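Long-range contacts in CT398 (Chlamydia trachomatis, PDB 4ILO), which is of unknown function but joins a long coiled-coil hairpin to a C4-type zinc ribbon and possibly binds DNA or RNA: residues 11-15 and 178-182; 24-28 and 156-160; 38-42 and 142-146; 69-74 and 106-111; 213-218 and 232-236. One frame throughout, in Å; residues are numbered along the deposited sequence.

Contact 1: residues 11-15 and 178-182; sequences ILAIQ and LFSVY
Gln15 OE1 lies in the plane of the Tyr182 ring, at its edge and 3.8 Å from CE1, and is gripped by two backbone amides, Val193 N and Val194 N. These bonds fix the Gln15 amide, whose plane stands steeply to the phenol. The extended Gln15 chain runs past the phenol end of the ring, where Tyr182 OH comes within 3.2 Å of Gln15 CA. That hydroxyl is hydrogen-bonded to Asp18 OD2, so both polar ends are satisfied outside the two segments while their carbon atoms pack together. Ile11 covers one face of the ring. Its CG1, anti to the backbone N (chi1 -155°), makes a CH-pi contact 4.2 Å from the Tyr182 centroid and 27° off the normal. Ile11 CD1 carries on to Tyr182 CG at 3.7 Å and also meets the edge of the Phe179 ring, with CD1 of each residue 4.0 Å apart. On another side, Ile11 CB touches Leu178 CD2 at 4.1 Å. Ile14 CG2 adds an oblique contact with Tyr182 CE2. No hydrogen bond crosses directly; the core is aliphatic and aromatic. The local axes lie 34° from parallel, and Val194 of strand 194-198 packs on both Ile11 and Tyr182. This is the junction where helix 176-189 joins the base of the coiled-coil hairpin to the zinc ribbon.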
# COMPACT_ATOMS: atom_id res chain seq x y z
N ILE A 11 25.16 -0.56 -30.74
CA ILE A 11 24.72 0.09 -29.51
C ILE A 11 23.36 0.74 -29.70
O ILE A 11 22.56 0.80 -28.77
CB ILE A 11 25.75 1.14 -29.07
CG1 ILE A 11 25.67 1.37 -27.56
CG2 ILE A 11 25.52 2.46 -29.80
CD1 ILE A 11 26.02 0.19 -26.72
N LEU A 12 23.07 1.25 -30.90
CA LEU A 12 21.74 1.79 -31.13
C LEU A 12 20.68 0.72 -30.90
O LEU A 12 19.65 0.98 -30.26
CB LEU A 12 21.65 2.42 -32.52
CG LEU A 12 22.31 3.82 -32.54
CD1 LEU A 12 22.49 4.39 -33.94
CD2 LEU A 12 21.53 4.83 -31.67
N ALA A 13 20.94 -0.51 -31.35
CA ALA A 13 19.93 -1.56 -31.20
C ALA A 13 19.83 -2.03 -29.76
O ALA A 13 18.74 -2.39 -29.29
CB ALA A 13 20.24 -2.74 -32.12
N ILE A 14 20.96 -2.06 -29.04
CA ILE A 14 20.90 -2.35 -27.61
C ILE A 14 20.14 -1.25 -26.89
O ILE A 14 19.38 -1.51 -25.94
CB ILE A 14 22.33 -2.49 -27.06
CG1 ILE A 14 22.94 -3.78 -27.62
CG2 ILE A 14 22.34 -2.43 -25.56
CD1 ILE A 14 24.39 -3.83 -27.53
N GLN A 15 20.33 -0.01 -27.32
CA GLN A 15 19.67 1.12 -26.68
C GLN A 15 18.15 1.00 -26.79
O GLN A 15 17.43 1.37 -25.86
CB GLN A 15 20.17 2.42 -27.28
CG GLN A 15 19.69 3.61 -26.58
CD GLN A 15 20.26 4.87 -27.14
OE1 GLN A 15 20.91 5.63 -26.44
NE2 GLN A 15 20.04 5.10 -28.44
N LEU A 178 32.79 1.39 -26.12
CA LEU A 178 31.60 2.20 -26.33
C LEU A 178 30.47 1.77 -25.39
O LEU A 178 29.81 2.62 -24.78
CB LEU A 178 31.21 2.06 -27.80
CG LEU A 178 29.81 2.48 -28.22
CD1 LEU A 178 29.58 3.94 -27.90
CD2 LEU A 178 29.64 2.21 -29.71
N PHE A 179 30.28 0.46 -25.21
CA PHE A 179 29.24 -0.04 -24.31
C PHE A 179 29.48 0.44 -22.88
O PHE A 179 28.55 0.89 -22.19
CB PHE A 179 29.22 -1.56 -24.35
CG PHE A 179 28.26 -2.14 -23.36
CD1 PHE A 179 26.89 -2.19 -23.65
CD2 PHE A 179 28.70 -2.57 -22.11
CE1 PHE A 179 25.99 -2.68 -22.71
CE2 PHE A 179 27.79 -3.08 -21.17
CZ PHE A 179 26.44 -3.13 -21.47
N SER A 180 30.72 0.31 -22.41
CA SER A 180 31.11 0.80 -21.09
C SER A 180 30.76 2.28 -20.89
O SER A 180 30.36 2.69 -19.79
CB SER A 180 32.61 0.56 -20.93
OG SER A 180 33.08 1.27 -19.80
N VAL A 181 30.93 3.11 -21.92
CA VAL A 181 30.51 4.51 -21.81
C VAL A 181 28.98 4.59 -21.82
O VAL A 181 28.36 5.23 -20.95
CB VAL A 181 31.12 5.33 -22.97
CG1 VAL A 181 30.47 6.71 -23.13
CG2 VAL A 181 32.61 5.48 -22.80
N TYR A 182 28.36 3.93 -22.80
CA TYR A 182 26.91 3.94 -22.99
C TYR A 182 26.21 3.62 -21.69
O TYR A 182 25.28 4.33 -21.28
CB TYR A 182 26.53 2.89 -24.04
CG TYR A 182 25.07 2.50 -24.01
CD1 TYR A 182 24.10 3.35 -24.51
CD2 TYR A 182 24.67 1.30 -23.45
CE1 TYR A 182 22.73 3.01 -24.45
CE2 TYR A 182 23.31 0.94 -23.38
CZ TYR A 182 22.35 1.79 -23.89
OH TYR A 182 21.02 1.44 -23.84

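Contact 2: residues 24-28 and 156-160; sequences LMRVK and INEEG
Lys28 sets CG anti to its backbone N (chi1 -169°) and stays extended to NZ, while Asn157 turns CG anti to its own carbonyl carbon, which brings its amide back to the lysine. The two side chains cross at about a right angle on the flank of the antiparallel coiled-coil hairpin formed by helices 2-86 and 90-171, whose local N-to-C directions differ here by 164°. Lys28 NZ donates to Asn157 OD1 at 2.6 Å, a short bond, with the donor tilted 31° out of the carbonyl plane. The end of the lysine chain follows the same oxygen, CE coming within 3.1 Å of Asn157 OD1. This hydrogen bond borders, on one side, an apolar layer in which Leu24 and Ile156 are the main partners.

Ile156 uses both of its branches. CG2, anti to the backbone N, rests against Leu24 CB at 4.0 Å and near the Leu24 carbonyl oxygen. CD1 reaches further across, to Val27 CG1 at 3.9 Å, the two side chains crossing almost perpendicularly. The same methyl lies close to the Lys28 backbone, so Ile156 packs against the turn of helix between Leu24 and Lys28. Glu159 borders the layer with the aliphatic part of its chain, its CG 4.2 Å from Leu24 CD1. At Gly160 the partner surface is bare backbone: Leu24 CD1 packs directly on it, 3.9 Å from Gly160 N.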
# COMPACT_ATOMS: atom_id res chain seq x y z
N LEU A 24 9.17 -0.90 -19.18
CA LEU A 24 8.54 -2.03 -18.50
C LEU A 24 8.70 -1.94 -16.99
O LEU A 24 7.75 -2.24 -16.25
CB LEU A 24 9.12 -3.36 -18.99
CG LEU A 24 8.92 -3.74 -20.46
CD1 LEU A 24 9.61 -5.08 -20.75
CD2 LEU A 24 7.45 -3.82 -20.80
N MET A 25 9.89 -1.57 -16.50
CA MET A 25 10.11 -1.57 -15.06
C MET A 25 9.28 -0.50 -14.39
O MET A 25 8.82 -0.68 -13.25
CB MET A 25 11.58 -1.35 -14.72
CG MET A 25 12.58 -2.35 -15.28
SD MET A 25 14.29 -1.72 -15.15
CE MET A 25 14.82 -2.71 -13.76
N ARG A 26 9.06 0.62 -15.08
CA ARG A 26 8.25 1.70 -14.53
C ARG A 26 6.79 1.29 -14.45
O ARG A 26 6.11 1.57 -13.46
CB ARG A 26 8.44 2.96 -15.37
CG ARG A 26 7.51 4.13 -15.00
CD ARG A 26 7.65 5.28 -15.99
NE ARG A 26 7.32 4.88 -17.36
CZ ARG A 26 6.08 4.85 -17.86
NH1 ARG A 26 5.05 5.20 -17.09
NH2 ARG A 26 5.87 4.48 -19.12
N VAL A 27 6.28 0.64 -15.50
CA VAL A 27 4.88 0.20 -15.50
C VAL A 27 4.66 -0.89 -14.46
O VAL A 27 3.62 -0.92 -13.79
CB VAL A 27 4.47 -0.24 -16.90
CG1 VAL A 27 3.09 -0.81 -16.91
CG2 VAL A 27 4.60 0.95 -17.85
N LYS A 28 5.60 -1.83 -14.33
CA LYS A 28 5.53 -2.81 -13.25
C LYS A 28 5.41 -2.12 -11.90
O LYS A 28 4.48 -2.38 -11.13
CB LYS A 28 6.77 -3.69 -13.27
CG LYS A 28 6.72 -4.90 -12.38
CD LYS A 28 8.00 -5.71 -12.54
CE LYS A 28 8.10 -6.80 -11.49
NZ LYS A 28 9.20 -7.75 -11.79
N ILE A 156 4.55 -8.61 -18.16
CA ILE A 156 5.70 -7.72 -18.17
C ILE A 156 6.97 -8.50 -17.85
O ILE A 156 8.00 -8.36 -18.53
CB ILE A 156 5.52 -6.57 -17.17
CG1 ILE A 156 4.58 -5.50 -17.72
CG2 ILE A 156 6.88 -5.96 -16.86
CD1 ILE A 156 4.03 -4.56 -16.63
N ASN A 157 6.92 -9.29 -16.78
CA ASN A 157 8.09 -10.06 -16.39
C ASN A 157 8.58 -10.92 -17.55
O ASN A 157 9.77 -10.92 -17.88
CB ASN A 157 7.78 -10.92 -15.16
CG ASN A 157 7.56 -10.09 -13.90
OD1 ASN A 157 8.02 -8.94 -13.78
ND2 ASN A 157 6.86 -10.68 -12.94
N GLU A 158 7.65 -11.61 -18.21
CA GLU A 158 8.03 -12.53 -19.28
C GLU A 158 8.53 -11.79 -20.52
O GLU A 158 9.43 -12.29 -21.22
CB GLU A 158 6.87 -13.47 -19.59
CG GLU A 158 6.82 -14.00 -21.01
CD GLU A 158 6.01 -15.29 -21.10
OE1 GLU A 158 5.26 -15.58 -20.14
OE2 GLU A 158 6.13 -16.01 -22.11
N GLU A 159 7.99 -10.60 -20.79
CA GLU A 159 8.52 -9.80 -21.88
C GLU A 159 9.90 -9.25 -21.53
O GLU A 159 10.80 -9.20 -22.39
CB GLU A 159 7.56 -8.65 -22.23
CG GLU A 159 7.99 -7.85 -23.47
CD GLU A 159 7.04 -6.71 -23.85
OE1 GLU A 159 5.86 -6.72 -23.42
OE2 GLU A 159 7.49 -5.82 -24.61
N GLY A 160 10.08 -8.87 -20.26
CA GLY A 160 11.39 -8.43 -19.80
C GLY A 160 12.45 -9.52 -19.90
O GLY A 160 13.60 -9.26 -20.26

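Contact 3: residues 38-42 and 142-146; sequences IQALK and SSAIE
Lys42 NZ meets Glu146 OE1 at 2.9 Å, forming a salt bridge between the two long helices of the hairpin. The ammonium approaches on the syn side of this oxygen, 18° out of the carboxylate plane. A weak second bond, 3.3 Å from Lys42 NZ to Glu146 OE2, makes the grip lopsidedly bidentate. The side chains arrive from opposite directions: Glu146 is extended, whereas Lys42 bends at chi3 (-82°) to swing its amine across.

Both carboxylate oxygens are well provided for. Glu146 OE1 also accepts from Ser142 OG at 2.7 Å, met nearly end-on along the C-O bond, one helical turn earlier. Glu146 OE2 has its stronger partner in Arg150 NH2, a salt bridge within helix 90-171. With two cationic groups and a hydroxyl around it, this buried carboxylate would probably remain ionised. Ser142 OG has further acceptors, Glu139 O and, weakly, Thr138 O, so its single proton has competing calls.

The apolar partner beside the bridge is Ile38. Its CG2 lies 3.5 Å from Glu146 OE1 and 3.9 Å from Ser142 CB, flanking the serine-glutamate pair, while CD1 reaches Ile145 CG2 at 4.0 Å, the two isoleucines crossing at about a right angle. The local axes run antiparallel at 153° and 11.8 Å apart. The same helix 90-171 continues the contact one turn earlier, where Thr138 and Glu139 touch the side chain of Lys42 from helix 2-86.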
# COMPACT_ATOMS: atom_id res chain seq x y z
N ILE A 38 -4.66 -1.23 -3.16
CA ILE A 38 -5.87 -2.04 -2.98
C ILE A 38 -5.76 -2.87 -1.70
O ILE A 38 -6.67 -2.87 -0.87
CB ILE A 38 -6.13 -2.89 -4.23
CG1 ILE A 38 -6.47 -1.98 -5.41
CG2 ILE A 38 -7.32 -3.79 -4.03
CD1 ILE A 38 -6.61 -2.71 -6.74
N GLN A 39 -4.62 -3.56 -1.50
CA GLN A 39 -4.38 -4.28 -0.25
C GLN A 39 -4.56 -3.37 0.97
O GLN A 39 -5.16 -3.76 1.97
CB GLN A 39 -2.98 -4.90 -0.23
N ALA A 40 -4.04 -2.15 0.89
CA ALA A 40 -4.11 -1.24 2.03
C ALA A 40 -5.54 -0.78 2.31
O ALA A 40 -5.90 -0.51 3.46
CB ALA A 40 -3.17 -0.06 1.79
N LEU A 41 -6.38 -0.67 1.29
CA LEU A 41 -7.76 -0.32 1.56
C LEU A 41 -8.46 -1.45 2.30
O LEU A 41 -9.24 -1.21 3.24
CB LEU A 41 -8.48 0.05 0.25
CG LEU A 41 -9.96 0.46 0.35
CD1 LEU A 41 -10.12 1.90 0.81
CD2 LEU A 41 -10.66 0.28 -0.98
N LYS A 42 -8.16 -2.70 1.93
CA LYS A 42 -8.73 -3.84 2.65
C LYS A 42 -8.14 -3.94 4.04
O LYS A 42 -8.86 -4.21 5.00
CB LYS A 42 -8.47 -5.16 1.92
CG LYS A 42 -9.10 -5.23 0.52
CD LYS A 42 -9.04 -6.63 -0.09
CE LYS A 42 -7.69 -6.94 -0.74
NZ LYS A 42 -7.83 -8.17 -1.57
N SER A 142 -13.00 -5.72 -6.08
CA SER A 142 -11.60 -5.55 -6.40
C SER A 142 -10.92 -6.82 -6.87
O SER A 142 -9.82 -6.74 -7.42
CB SER A 142 -10.84 -5.02 -5.17
OG SER A 142 -10.55 -6.06 -4.25
N SER A 143 -11.51 -8.00 -6.65
CA SER A 143 -10.74 -9.20 -6.93
C SER A 143 -10.44 -9.33 -8.43
O SER A 143 -9.35 -9.78 -8.82
CB SER A 143 -11.47 -10.43 -6.40
OG SER A 143 -12.66 -10.62 -7.11
N ALA A 144 -11.39 -8.96 -9.28
CA ALA A 144 -11.15 -9.06 -10.72
C ALA A 144 -10.08 -8.08 -11.15
O ALA A 144 -9.31 -8.34 -12.09
CB ALA A 144 -12.44 -8.78 -11.49
N ILE A 145 -10.02 -6.94 -10.49
CA ILE A 145 -9.02 -5.94 -10.84
C ILE A 145 -7.65 -6.41 -10.42
O ILE A 145 -6.68 -6.33 -11.19
CB ILE A 145 -9.44 -4.59 -10.21
CG1 ILE A 145 -10.68 -4.10 -10.96
CG2 ILE A 145 -8.32 -3.56 -10.29
CD1 ILE A 145 -11.56 -3.17 -10.21
N GLU A 146 -7.55 -6.99 -9.22
CA GLU A 146 -6.25 -7.44 -8.74
C GLU A 146 -5.70 -8.54 -9.60
O GLU A 146 -4.49 -8.58 -9.86
CB GLU A 146 -6.34 -7.97 -7.32
CG GLU A 146 -6.70 -6.94 -6.27
CD GLU A 146 -7.05 -7.61 -4.94
OE1 GLU A 146 -8.09 -7.23 -4.35
OE2 GLU A 146 -6.30 -8.52 -4.52

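Contact 4: residues 69-74 and 106-111; sequences RIQEIS and ERRTLE
Residues 69-74 and 106-111 run antiparallel (159°) with local axes 9.8 Å apart, Ile70 and Arg107 having the nearest CA atoms. This is the distal part of the coiled-coil hairpin, toward the turn between helices 2-86 and 90-171. Its apolar seam is formed by Ile70, Ile73 and Leu110. Ile70 CG1 slides past Leu110 CB at 3.7 Å, and Ile73 CD1 meets Leu110 CD1 at 3.6 Å, those two side chains crossing nearly perpendicularly. Ile73 CD1 also rests on the aliphatic part of Glu106, and Ile70 CD1 on Glu111 CG at 3.8 Å.

Arg107 closes one side of the seam. Its CB and CG pack on the CG2 methyls of Ile73 and Ile70; a bend at chi3 (57°) then turns the guanidinium toward Ser74, while NH2 bonds to Asn104 OD1. Ser74 OG donates a hydrogen bond to Ile70 O at 3.1 Å, approaching from above the carbonyl plane, and this carbonyl also takes the Ser74 backbone N-H. A water donates to Ser74 O and accepts from Arg107 NH1 at 3.1 Å. The same NH1 gives an almost straight bond in the guanidinium plane to Ser74 OG, 2.9 Å long with an N-H...O angle of 164°.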
# COMPACT_ATOMS: atom_id res chain seq x y z
N ARG A 69 -23.98 -9.08 39.21
CA ARG A 69 -23.99 -8.26 40.40
C ARG A 69 -25.39 -7.72 40.68
O ARG A 69 -25.77 -7.57 41.85
CB ARG A 69 -23.04 -7.08 40.25
CG ARG A 69 -21.60 -7.41 39.83
CD ARG A 69 -20.76 -6.09 39.69
NE ARG A 69 -20.66 -5.39 40.98
CZ ARG A 69 -20.39 -4.09 41.14
NH1 ARG A 69 -20.19 -3.31 40.08
NH2 ARG A 69 -20.32 -3.57 42.38
N ILE A 70 -26.17 -7.39 39.64
CA ILE A 70 -27.55 -6.99 39.87
C ILE A 70 -28.31 -8.13 40.52
O ILE A 70 -28.98 -7.96 41.56
CB ILE A 70 -28.21 -6.50 38.57
CG1 ILE A 70 -27.61 -5.16 38.18
CG2 ILE A 70 -29.73 -6.34 38.77
CD1 ILE A 70 -27.91 -4.80 36.76
N GLN A 71 -28.11 -9.33 39.99
CA GLN A 71 -28.72 -10.53 40.55
C GLN A 71 -28.37 -10.68 42.03
O GLN A 71 -29.23 -10.98 42.87
CB GLN A 71 -28.25 -11.75 39.77
CG GLN A 71 -29.09 -12.98 40.04
CD GLN A 71 -30.57 -12.69 39.89
OE1 GLN A 71 -31.06 -12.46 38.77
NE2 GLN A 71 -31.29 -12.68 41.02
N GLU A 72 -27.09 -10.53 42.35
CA GLU A 72 -26.64 -10.69 43.71
C GLU A 72 -27.28 -9.64 44.65
O GLU A 72 -27.66 -9.96 45.78
CB GLU A 72 -25.12 -10.60 43.73
CG GLU A 72 -24.55 -10.50 45.13
CD GLU A 72 -24.92 -11.74 45.97
OE1 GLU A 72 -25.17 -11.60 47.20
OE2 GLU A 72 -24.96 -12.85 45.38
N ILE A 73 -27.39 -8.39 44.22
CA ILE A 73 -28.02 -7.41 45.09
C ILE A 73 -29.50 -7.73 45.27
O ILE A 73 -30.08 -7.57 46.38
CB ILE A 73 -27.78 -5.98 44.55
CG1 ILE A 73 -26.31 -5.63 44.65
CG2 ILE A 73 -28.56 -4.96 45.37
CD1 ILE A 73 -26.00 -4.20 44.22
N SER A 74 -30.15 -8.15 44.19
CA SER A 74 -31.57 -8.51 44.24
C SER A 74 -31.81 -9.64 45.22
O SER A 74 -32.74 -9.57 46.03
CB SER A 74 -32.10 -8.86 42.85
OG SER A 74 -32.02 -7.71 41.98
N GLU A 106 -28.15 1.45 45.02
CA GLU A 106 -26.99 0.92 44.31
C GLU A 106 -27.46 0.04 43.14
O GLU A 106 -26.89 0.11 42.04
CB GLU A 106 -26.13 0.09 45.27
CG GLU A 106 -24.83 -0.59 44.65
CD GLU A 106 -23.78 0.43 44.06
OE1 GLU A 106 -23.82 1.64 44.41
OE2 GLU A 106 -22.90 0.00 43.24
N ARG A 107 -28.49 -0.77 43.35
CA ARG A 107 -28.96 -1.64 42.28
C ARG A 107 -29.44 -0.80 41.12
O ARG A 107 -29.16 -1.11 39.96
CB ARG A 107 -30.09 -2.56 42.76
CG ARG A 107 -30.53 -3.55 41.70
CD ARG A 107 -31.51 -4.58 42.22
NE ARG A 107 -32.70 -3.95 42.82
CZ ARG A 107 -33.74 -4.59 43.33
NH1 ARG A 107 -33.80 -5.92 43.34
NH2 ARG A 107 -34.73 -3.87 43.85
N ARG A 108 -30.18 0.26 41.44
CA ARG A 108 -30.69 1.17 40.42
C ARG A 108 -29.55 1.73 39.59
O ARG A 108 -29.62 1.78 38.36
CB ARG A 108 -31.48 2.31 41.07
CG ARG A 108 -32.06 3.31 40.08
CD ARG A 108 -32.77 4.45 40.80
NE ARG A 108 -34.15 4.10 41.14
CZ ARG A 108 -34.58 3.89 42.38
NH1 ARG A 108 -33.74 3.98 43.40
NH2 ARG A 108 -35.85 3.58 42.60
N THR A 109 -28.48 2.15 40.27
CA THR A 109 -27.29 2.63 39.58
C THR A 109 -26.69 1.58 38.67
O THR A 109 -26.28 1.89 37.55
CB THR A 109 -26.27 3.13 40.59
OG1 THR A 109 -26.88 4.19 41.34
CG2 THR A 109 -25.05 3.65 39.83
N LEU A 110 -26.61 0.33 39.14
CA LEU A 110 -26.07 -0.70 38.28
C LEU A 110 -26.97 -0.95 37.08
O LEU A 110 -26.49 -1.24 35.98
CB LEU A 110 -25.86 -1.98 39.05
CG LEU A 110 -24.84 -1.70 40.15
CD1 LEU A 110 -24.88 -2.92 41.03
CD2 LEU A 110 -23.42 -1.43 39.55
N GLU A 111 -28.29 -0.87 37.27
CA GLU A 111 -29.21 -1.21 36.20
C GLU A 111 -29.13 -0.20 35.09
O GLU A 111 -29.19 -0.55 33.91
CB GLU A 111 -30.62 -1.28 36.76
CG GLU A 111 -30.75 -2.43 37.74
CD GLU A 111 -32.09 -2.47 38.45
OE1 GLU A 111 -32.77 -1.44 38.54
OE2 GLU A 111 -32.49 -3.57 38.87
O HOH W 1 -35.08 -8.18 45.02

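Contact 5: residues 213-218 and 232-236; sequences HENLVR and ILYWQ. With EDO (1,2-ethanediol), chain D.
Arg218 lies flat on Trp235 in a guanidinium-indole stack, centres 3.9 Å apart and planes 13° from parallel. Its CZ sits 3.3 Å from Trp235 CZ2. The chain, bent at chi2 and chi3, also lays CD over the six-membered ring as a CH-pi contact, 18° off the normal.

The charged partner is Glu214. Its OE2 makes a long salt bridge of 3.7 Å to Arg218 NH2, comes within 3.5 Å of Trp235 CZ3, and has a further salt bridge with Arg200.

Apolar contacts centre on Val217. CG1 presses on the strand backbone, 3.7 Å from Tyr234 CA, and CG2 meets Leu233 CB. Leu233 CD1 touches the edge of the His213 ring, whose NE2 is hydrogen-bonded to Phe225 O.

No direct hydrogen bond crosses, but a 1,2-ethanediol, probably from the crystallisation liquor, donates from O1 to Val217 O at 3.0 Å and from O2 to Leu233 O at 2.8 Å.

Helix 211-219 thus packs across strand 232-234 of the zinc ribbon, near the zinc held by Cys202, Cys205, Cys226 and Cys229. Strand 232-234 lies between strands 194-198 and 224-225, and Val224 also touches Val217.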
# COMPACT_ATOMS: atom_id res chain seq x y z
N HIS A 213 32.40 21.46 -33.71
CA HIS A 213 32.02 20.21 -33.07
C HIS A 213 31.23 19.33 -34.02
O HIS A 213 31.40 18.10 -34.05
CB HIS A 213 31.23 20.50 -31.78
CG HIS A 213 31.34 19.42 -30.75
ND1 HIS A 213 32.53 19.14 -30.10
CD2 HIS A 213 30.44 18.51 -30.31
CE1 HIS A 213 32.34 18.13 -29.27
NE2 HIS A 213 31.08 17.73 -29.38
N GLU A 214 30.36 19.93 -34.83
CA GLU A 214 29.68 19.15 -35.86
C GLU A 214 30.69 18.52 -36.83
O GLU A 214 30.59 17.33 -37.15
CB GLU A 214 28.68 20.04 -36.60
CG GLU A 214 28.06 19.33 -37.78
CD GLU A 214 26.87 20.09 -38.37
OE1 GLU A 214 26.61 21.27 -37.98
OE2 GLU A 214 26.19 19.48 -39.23
N ASN A 215 31.68 19.30 -37.28
CA ASN A 215 32.74 18.73 -38.10
C ASN A 215 33.31 17.48 -37.45
O ASN A 215 33.43 16.42 -38.09
CB ASN A 215 33.84 19.77 -38.38
CG ASN A 215 33.38 20.84 -39.38
OD1 ASN A 215 32.56 20.57 -40.26
ND2 ASN A 215 33.92 22.06 -39.25
N LEU A 216 33.64 17.56 -36.15
CA LEU A 216 34.20 16.40 -35.45
C LEU A 216 33.27 15.20 -35.52
O LEU A 216 33.72 14.07 -35.72
CB LEU A 216 34.48 16.75 -33.99
CG LEU A 216 35.60 17.74 -33.67
CD1 LEU A 216 35.62 18.01 -32.16
CD2 LEU A 216 36.93 17.20 -34.12
N VAL A 217 31.95 15.41 -35.31
CA VAL A 217 31.03 14.28 -35.30
C VAL A 217 30.96 13.62 -36.67
O VAL A 217 30.95 12.39 -36.79
CB VAL A 217 29.62 14.71 -34.81
CG1 VAL A 217 28.68 13.54 -34.88
CG2 VAL A 217 29.69 15.31 -33.40
N ARG A 218 30.88 14.43 -37.72
CA ARG A 218 30.81 13.88 -39.07
C ARG A 218 32.01 12.99 -39.43
O ARG A 218 31.86 12.05 -40.22
CB ARG A 218 30.73 15.03 -40.08
CG ARG A 218 29.39 15.72 -40.00
CD ARG A 218 28.81 15.84 -41.37
NE ARG A 218 28.07 17.08 -41.54
CZ ARG A 218 27.50 17.44 -42.68
NH1 ARG A 218 27.60 16.66 -43.76
NH2 ARG A 218 26.83 18.58 -42.74
N ILE A 232 26.65 10.68 -26.18
CA ILE A 232 27.38 10.36 -27.42
C ILE A 232 26.58 10.86 -28.62
O ILE A 232 25.40 10.51 -28.78
CB ILE A 232 27.60 8.84 -27.53
CG1 ILE A 232 28.53 8.36 -26.42
CG2 ILE A 232 28.13 8.47 -28.93
CD1 ILE A 232 28.37 6.90 -26.06
N LEU A 233 27.22 11.65 -29.49
CA LEU A 233 26.56 12.18 -30.68
C LEU A 233 27.02 11.43 -31.92
O LEU A 233 28.18 11.01 -32.04
CB LEU A 233 26.89 13.67 -30.87
CG LEU A 233 26.34 14.77 -29.96
CD1 LEU A 233 27.08 16.07 -30.19
CD2 LEU A 233 24.81 14.99 -30.18
N TYR A 234 26.12 11.30 -32.89
CA TYR A 234 26.45 10.64 -34.14
C TYR A 234 25.66 11.31 -35.26
O TYR A 234 24.72 12.07 -35.02
CB TYR A 234 26.18 9.14 -34.08
CG TYR A 234 24.70 8.78 -34.15
CD1 TYR A 234 23.93 8.67 -32.99
CD2 TYR A 234 24.07 8.53 -35.37
CE1 TYR A 234 22.56 8.33 -33.02
CE2 TYR A 234 22.69 8.17 -35.42
CZ TYR A 234 21.95 8.08 -34.24
OH TYR A 234 20.61 7.76 -34.26
N TRP A 235 26.05 11.00 -36.49
CA TRP A 235 25.54 11.64 -37.69
C TRP A 235 24.68 10.65 -38.47
O TRP A 235 25.16 9.56 -38.81
CB TRP A 235 26.72 12.08 -38.55
CG TRP A 235 26.33 12.75 -39.81
CD1 TRP A 235 26.44 12.26 -41.09
CD2 TRP A 235 25.77 14.06 -39.93
NE1 TRP A 235 25.97 13.18 -41.99
CE2 TRP A 235 25.56 14.29 -41.31
CE3 TRP A 235 25.42 15.06 -39.01
CZ2 TRP A 235 25.01 15.48 -41.79
CZ3 TRP A 235 24.87 16.24 -39.49
CH2 TRP A 235 24.67 16.44 -40.87
N GLN A 236 23.43 11.05 -38.76
CA GLN A 236 22.40 10.25 -39.47
C GLN A 236 21.55 9.45 -38.48
O GLN A 236 20.39 9.12 -38.76
CB GLN A 236 22.98 9.29 -40.52
CG GLN A 236 23.34 9.90 -41.86
CD GLN A 236 23.40 8.84 -42.95
OE1 GLN A 236 23.16 7.66 -42.68
NE2 GLN A 236 23.70 9.25 -44.18
C1 EDO D . 30.97 10.37 -33.86
O1 EDO D . 30.51 9.92 -35.14
C2 EDO D . 30.62 9.28 -32.86
O2 EDO D . 30.65 9.88 -31.56

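From the N terminus, helix 2-86 supplies the first segment of contacts 1 to 4 in turn. The chain reverses before helix 90-171, and the loops then close from the inside out: contact 4 first, then 3 and 2 around it, like rungs up the hairpin. Contact 1 closes the widest loop, through helix 176-189 rather than the hairpin's second arm. None of the five cross. Contact 5 follows in series as a short closure within the zinc ribbon. It touches contact 1, where Ile232 packs on Leu178 and Val181 and Tyr234 on Leu12, joining ribbon to hairpin base. Contact 4 lies far away, its centre about 97 Å from that of contact 5.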